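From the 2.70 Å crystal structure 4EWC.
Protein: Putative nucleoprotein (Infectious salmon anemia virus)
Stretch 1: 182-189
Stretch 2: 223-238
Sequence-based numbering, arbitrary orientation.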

# COMPACT_ATOMS: atom_id res chain seq x y z
N ARG A 182 -4.00 2.93 -32.55
CA ARG A 182 -5.35 2.41 -32.67
C ARG A 182 -5.77 2.48 -34.12
O ARG A 182 -6.39 1.54 -34.65
CB ARG A 182 -6.33 3.19 -31.79
CG ARG A 182 -6.31 2.80 -30.34
CD ARG A 182 -7.24 3.68 -29.52
NE ARG A 182 -6.97 3.59 -28.08
CZ ARG A 182 -7.49 2.66 -27.26
NH1 ARG A 182 -8.31 1.73 -27.74
NH2 ARG A 182 -7.18 2.67 -25.97
N ILE A 183 -5.44 3.59 -34.77
CA ILE A 183 -5.75 3.75 -36.18
C ILE A 183 -4.89 2.81 -37.03
O ILE A 183 -5.35 2.25 -38.03
CB ILE A 183 -5.62 5.22 -36.62
CG1 ILE A 183 -6.32 5.44 -37.96
CG2 ILE A 183 -4.19 5.68 -36.69
CD1 ILE A 183 -7.80 5.25 -37.87
N LEU A 184 -3.65 2.61 -36.60
CA LEU A 184 -2.76 1.70 -37.29
C LEU A 184 -3.33 0.30 -37.25
O LEU A 184 -3.46 -0.35 -38.28
CB LEU A 184 -1.38 1.71 -36.65
CG LEU A 184 -0.36 0.69 -37.17
CD1 LEU A 184 -0.41 0.53 -38.68
CD2 LEU A 184 1.02 1.13 -36.76
N ALA A 185 -3.68 -0.16 -36.05
CA ALA A 185 -4.31 -1.46 -35.88
C ALA A 185 -5.54 -1.56 -36.78
O ALA A 185 -5.76 -2.57 -37.45
CB ALA A 185 -4.68 -1.69 -34.43
N LEU A 186 -6.33 -0.50 -36.80
CA LEU A 186 -7.48 -0.42 -37.70
C LEU A 186 -7.13 -0.60 -39.19
O LEU A 186 -7.76 -1.38 -39.89
CB LEU A 186 -8.22 0.90 -37.48
CG LEU A 186 -9.51 1.05 -38.29
CD1 LEU A 186 -10.44 -0.11 -38.03
CD2 LEU A 186 -10.20 2.35 -37.94
N ALA A 187 -6.12 0.13 -39.66
CA ALA A 187 -5.69 0.04 -41.06
C ALA A 187 -5.18 -1.35 -41.44
O ALA A 187 -5.51 -1.90 -42.49
CB ALA A 187 -4.62 1.08 -41.36
N ASP A 188 -4.37 -1.93 -40.57
CA ASP A 188 -3.83 -3.26 -40.79
C ASP A 188 -4.91 -4.35 -40.83
O ASP A 188 -4.67 -5.45 -41.31
CB ASP A 188 -2.78 -3.59 -39.73
CG ASP A 188 -1.98 -4.81 -40.07
OD1 ASP A 188 -1.59 -4.96 -41.25
OD2 ASP A 188 -1.73 -5.64 -39.17
N GLU A 189 -6.12 -4.03 -40.35
CA GLU A 189 -7.25 -4.98 -40.37
C GLU A 189 -8.13 -4.82 -41.62
O GLU A 189 -7.63 -4.65 -42.74
CB GLU A 189 -8.10 -4.84 -39.10
N GLU A 223 -8.48 13.64 -40.95
CA GLU A 223 -8.87 12.52 -41.79
C GLU A 223 -7.67 11.66 -42.12
O GLU A 223 -6.62 12.16 -42.53
CB GLU A 223 -9.52 13.01 -43.08
CG GLU A 223 -10.83 13.72 -42.85
CD GLU A 223 -11.42 14.27 -44.12
OE1 GLU A 223 -10.86 13.99 -45.21
OE2 GLU A 223 -12.44 14.99 -44.03
N VAL A 224 -7.83 10.35 -41.94
CA VAL A 224 -6.78 9.41 -42.25
C VAL A 224 -7.21 8.46 -43.35
O VAL A 224 -8.29 7.89 -43.29
CB VAL A 224 -6.37 8.59 -41.01
CG1 VAL A 224 -5.34 7.58 -41.39
CG2 VAL A 224 -5.83 9.51 -39.94
N ASN A 225 -6.38 8.33 -44.37
CA ASN A 225 -6.63 7.36 -45.42
C ASN A 225 -6.00 6.02 -45.05
O ASN A 225 -4.78 5.86 -45.09
CB ASN A 225 -6.10 7.89 -46.74
CG ASN A 225 -6.27 6.89 -47.89
OD1 ASN A 225 -5.92 5.70 -47.79
ND2 ASN A 225 -6.78 7.39 -49.02
N LEU A 226 -6.84 5.05 -44.72
CA LEU A 226 -6.38 3.77 -44.19
C LEU A 226 -5.63 2.91 -45.20
O LEU A 226 -4.78 2.11 -44.81
CB LEU A 226 -7.54 2.98 -43.57
CG LEU A 226 -8.40 3.59 -42.45
CD1 LEU A 226 -9.50 2.62 -42.08
CD2 LEU A 226 -7.58 3.97 -41.22
N ASN A 227 -5.94 3.04 -46.49
CA ASN A 227 -5.16 2.33 -47.52
C ASN A 227 -3.72 2.83 -47.58
O ASN A 227 -2.78 2.05 -47.67
CB ASN A 227 -5.76 2.48 -48.91
CG ASN A 227 -7.14 1.89 -49.01
OD1 ASN A 227 -7.73 1.50 -48.00
ND2 ASN A 227 -7.68 1.84 -50.22
N ASP A 228 -3.56 4.15 -47.56
CA ASP A 228 -2.23 4.71 -47.53
C ASP A 228 -1.52 4.22 -46.28
O ASP A 228 -0.37 3.78 -46.34
CB ASP A 228 -2.26 6.25 -47.56
CG ASP A 228 -2.88 6.79 -48.82
OD1 ASP A 228 -3.06 6.01 -49.78
OD2 ASP A 228 -3.18 8.00 -48.86
N LEU A 229 -2.22 4.27 -45.15
CA LEU A 229 -1.63 3.85 -43.89
C LEU A 229 -1.24 2.37 -43.89
O LEU A 229 -0.20 2.00 -43.36
CB LEU A 229 -2.56 4.15 -42.71
CG LEU A 229 -1.89 3.81 -41.37
CD1 LEU A 229 -0.46 4.39 -41.32
CD2 LEU A 229 -2.72 4.24 -40.16
N LYS A 230 -2.09 1.54 -44.48
CA LYS A 230 -1.84 0.12 -44.55
C LYS A 230 -0.63 -0.18 -45.43
O LYS A 230 0.30 -0.87 -45.02
CB LYS A 230 -3.08 -0.59 -45.10
CG LYS A 230 -2.89 -2.07 -45.31
CD LYS A 230 -4.05 -2.65 -46.06
CE LYS A 230 -3.97 -4.18 -46.00
NZ LYS A 230 -5.15 -4.85 -46.61
N ALA A 231 -0.65 0.36 -46.64
CA ALA A 231 0.44 0.21 -47.61
C ALA A 231 1.80 0.67 -47.08
O ALA A 231 2.82 0.01 -47.31
CB ALA A 231 0.10 0.95 -48.92
N ALA A 232 1.79 1.80 -46.37
CA ALA A 232 2.99 2.36 -45.78
C ALA A 232 3.54 1.42 -44.73
O ALA A 232 4.74 1.14 -44.68
CB ALA A 232 2.67 3.72 -45.17
N PHE A 233 2.64 0.92 -43.89
CA PHE A 233 2.98 -0.08 -42.89
C PHE A 233 3.56 -1.37 -43.52
O PHE A 233 4.68 -1.77 -43.18
CB PHE A 233 1.75 -0.38 -42.01
CG PHE A 233 1.97 -1.49 -41.02
CD1 PHE A 233 3.02 -1.43 -40.13
CD2 PHE A 233 1.10 -2.58 -40.98
CE1 PHE A 233 3.22 -2.45 -39.21
CE2 PHE A 233 1.29 -3.61 -40.06
CZ PHE A 233 2.34 -3.55 -39.17
N ARG A 234 2.83 -1.99 -44.44
CA ARG A 234 3.26 -3.25 -45.07
C ARG A 234 4.63 -3.19 -45.77
O ARG A 234 5.32 -4.20 -45.91
CB ARG A 234 2.21 -3.73 -46.06
CG ARG A 234 0.84 -3.98 -45.47
CD ARG A 234 0.86 -5.14 -44.50
NE ARG A 234 -0.42 -5.28 -43.78
CZ ARG A 234 -1.42 -6.07 -44.17
NH1 ARG A 234 -1.31 -6.78 -45.28
NH2 ARG A 234 -2.52 -6.14 -43.45
N GLN A 235 5.02 -2.00 -46.22
CA GLN A 235 6.28 -1.82 -46.92
C GLN A 235 7.40 -1.43 -45.99
O GLN A 235 8.56 -1.77 -46.22
CB GLN A 235 6.13 -0.73 -47.97
CG GLN A 235 5.24 -1.16 -49.08
CD GLN A 235 5.49 -0.38 -50.34
OE1 GLN A 235 6.20 0.63 -50.33
NE2 GLN A 235 4.90 -0.85 -51.44
N SER A 236 7.05 -0.69 -44.95
CA SER A 236 8.04 -0.21 -44.02
C SER A 236 8.49 -1.26 -43.04
O SER A 236 9.60 -1.18 -42.54
CB SER A 236 7.51 1.00 -43.25
OG SER A 236 7.22 2.07 -44.13
N ARG A 237 7.62 -2.22 -42.74
CA ARG A 237 7.92 -3.15 -41.66
C ARG A 237 9.02 -4.15 -42.05
O ARG A 237 9.29 -4.34 -43.23
CB ARG A 237 6.64 -3.84 -41.19
CG ARG A 237 5.97 -4.67 -42.25
CD ARG A 237 4.66 -5.23 -41.75
NE ARG A 237 4.10 -6.11 -42.76
CZ ARG A 237 3.00 -6.82 -42.62
NH1 ARG A 237 2.30 -6.79 -41.48
NH2 ARG A 237 2.59 -7.58 -43.62
N PRO A 238 9.67 -4.79 -41.05
CA PRO A 238 10.80 -5.65 -41.40
C PRO A 238 10.37 -6.80 -42.31
O PRO A 238 9.19 -7.21 -42.28
CB PRO A 238 11.29 -6.19 -40.05
CG PRO A 238 10.71 -5.27 -39.02
CD PRO A 238 9.40 -4.82 -39.60

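A single carboxylate oxygen, Asp188 OD1, ties the first stretch to the last turns of helix 226-236: it accepts from both Arg234 NE (2.8 Å) and Arg234 NH2 (2.7 Å), lies near the plane of that guanidinium at its edge, and also sits 3.4 Å from Phe233 CE2, at the edge of the aromatic ring. The two N–H donors converge on one acceptor, so the salt bridge is a fork closing on OD1, with N-H...acceptor angles of 136° and 140°. Asp188 OD2 is hydrogen-bonded elsewhere in the structure. Arg234 NH2 adds a weak hydrogen bond to the backbone oxygen Asp188 O (3.1 Å, 123°). A second positive charge stands nearby, with Arg237 NH1 4.3 Å from Asp188 OD1, but the oxygen lies well out of that guanidinium plane and the attraction is one of charge alone.

The helix containing residues 182-188 crosses helix 226-236 almost at a right angle (87°), with an axial closest approach of 8.5 Å. The backbones come closest at Ala187, whose side chain is a single methyl: its CA lies 4.9 Å from Leu226 CA, and the methyl, pointing toward the second helix, has Ala187 CB 3.6 Å from Leu226 O and 3.9 Å from Leu229 CG. That carbonyl is already engaged within its own helix, accepting from Lys230 N (2.8 Å between Lys230 N and Leu226 O).

Apolar side chains fill the space around this crossing. Ile183 points toward the second stretch and reaches Leu226 (Ile183 CD1 to Leu226 CD2, 3.6 Å), Leu229 (Ile183 CG2 to Leu229 CD2, 4.0 Å) and Val224 in the preceding strand (Ile183 CG1 to Val224 CG1, 4.2 Å). Leu186 is exposed and touches Leu226 more lightly, Leu186 CG lying 4.1 Å from Leu226 CD1. Leu184 leaves its backbone sideways, yet its end comes nearer: Leu184 CD1 lies over one face of the Phe233 ring, 4.2 Å from the centroid and 23° off the normal, a CH-pi contact. Phe233 thus meets a methyl over its face and a carboxylate oxygen at its edge, where the ring hydrogens carry partial positive charge.

The second helix is capped at its start by Asn225, whose OD1 accepts from Asp228 N at 2.8 Å and a nearly linear 171°, satisfying an amide that lacks a helical carbonyl partner. Together the two stretches bury 542 Å², both sides summed.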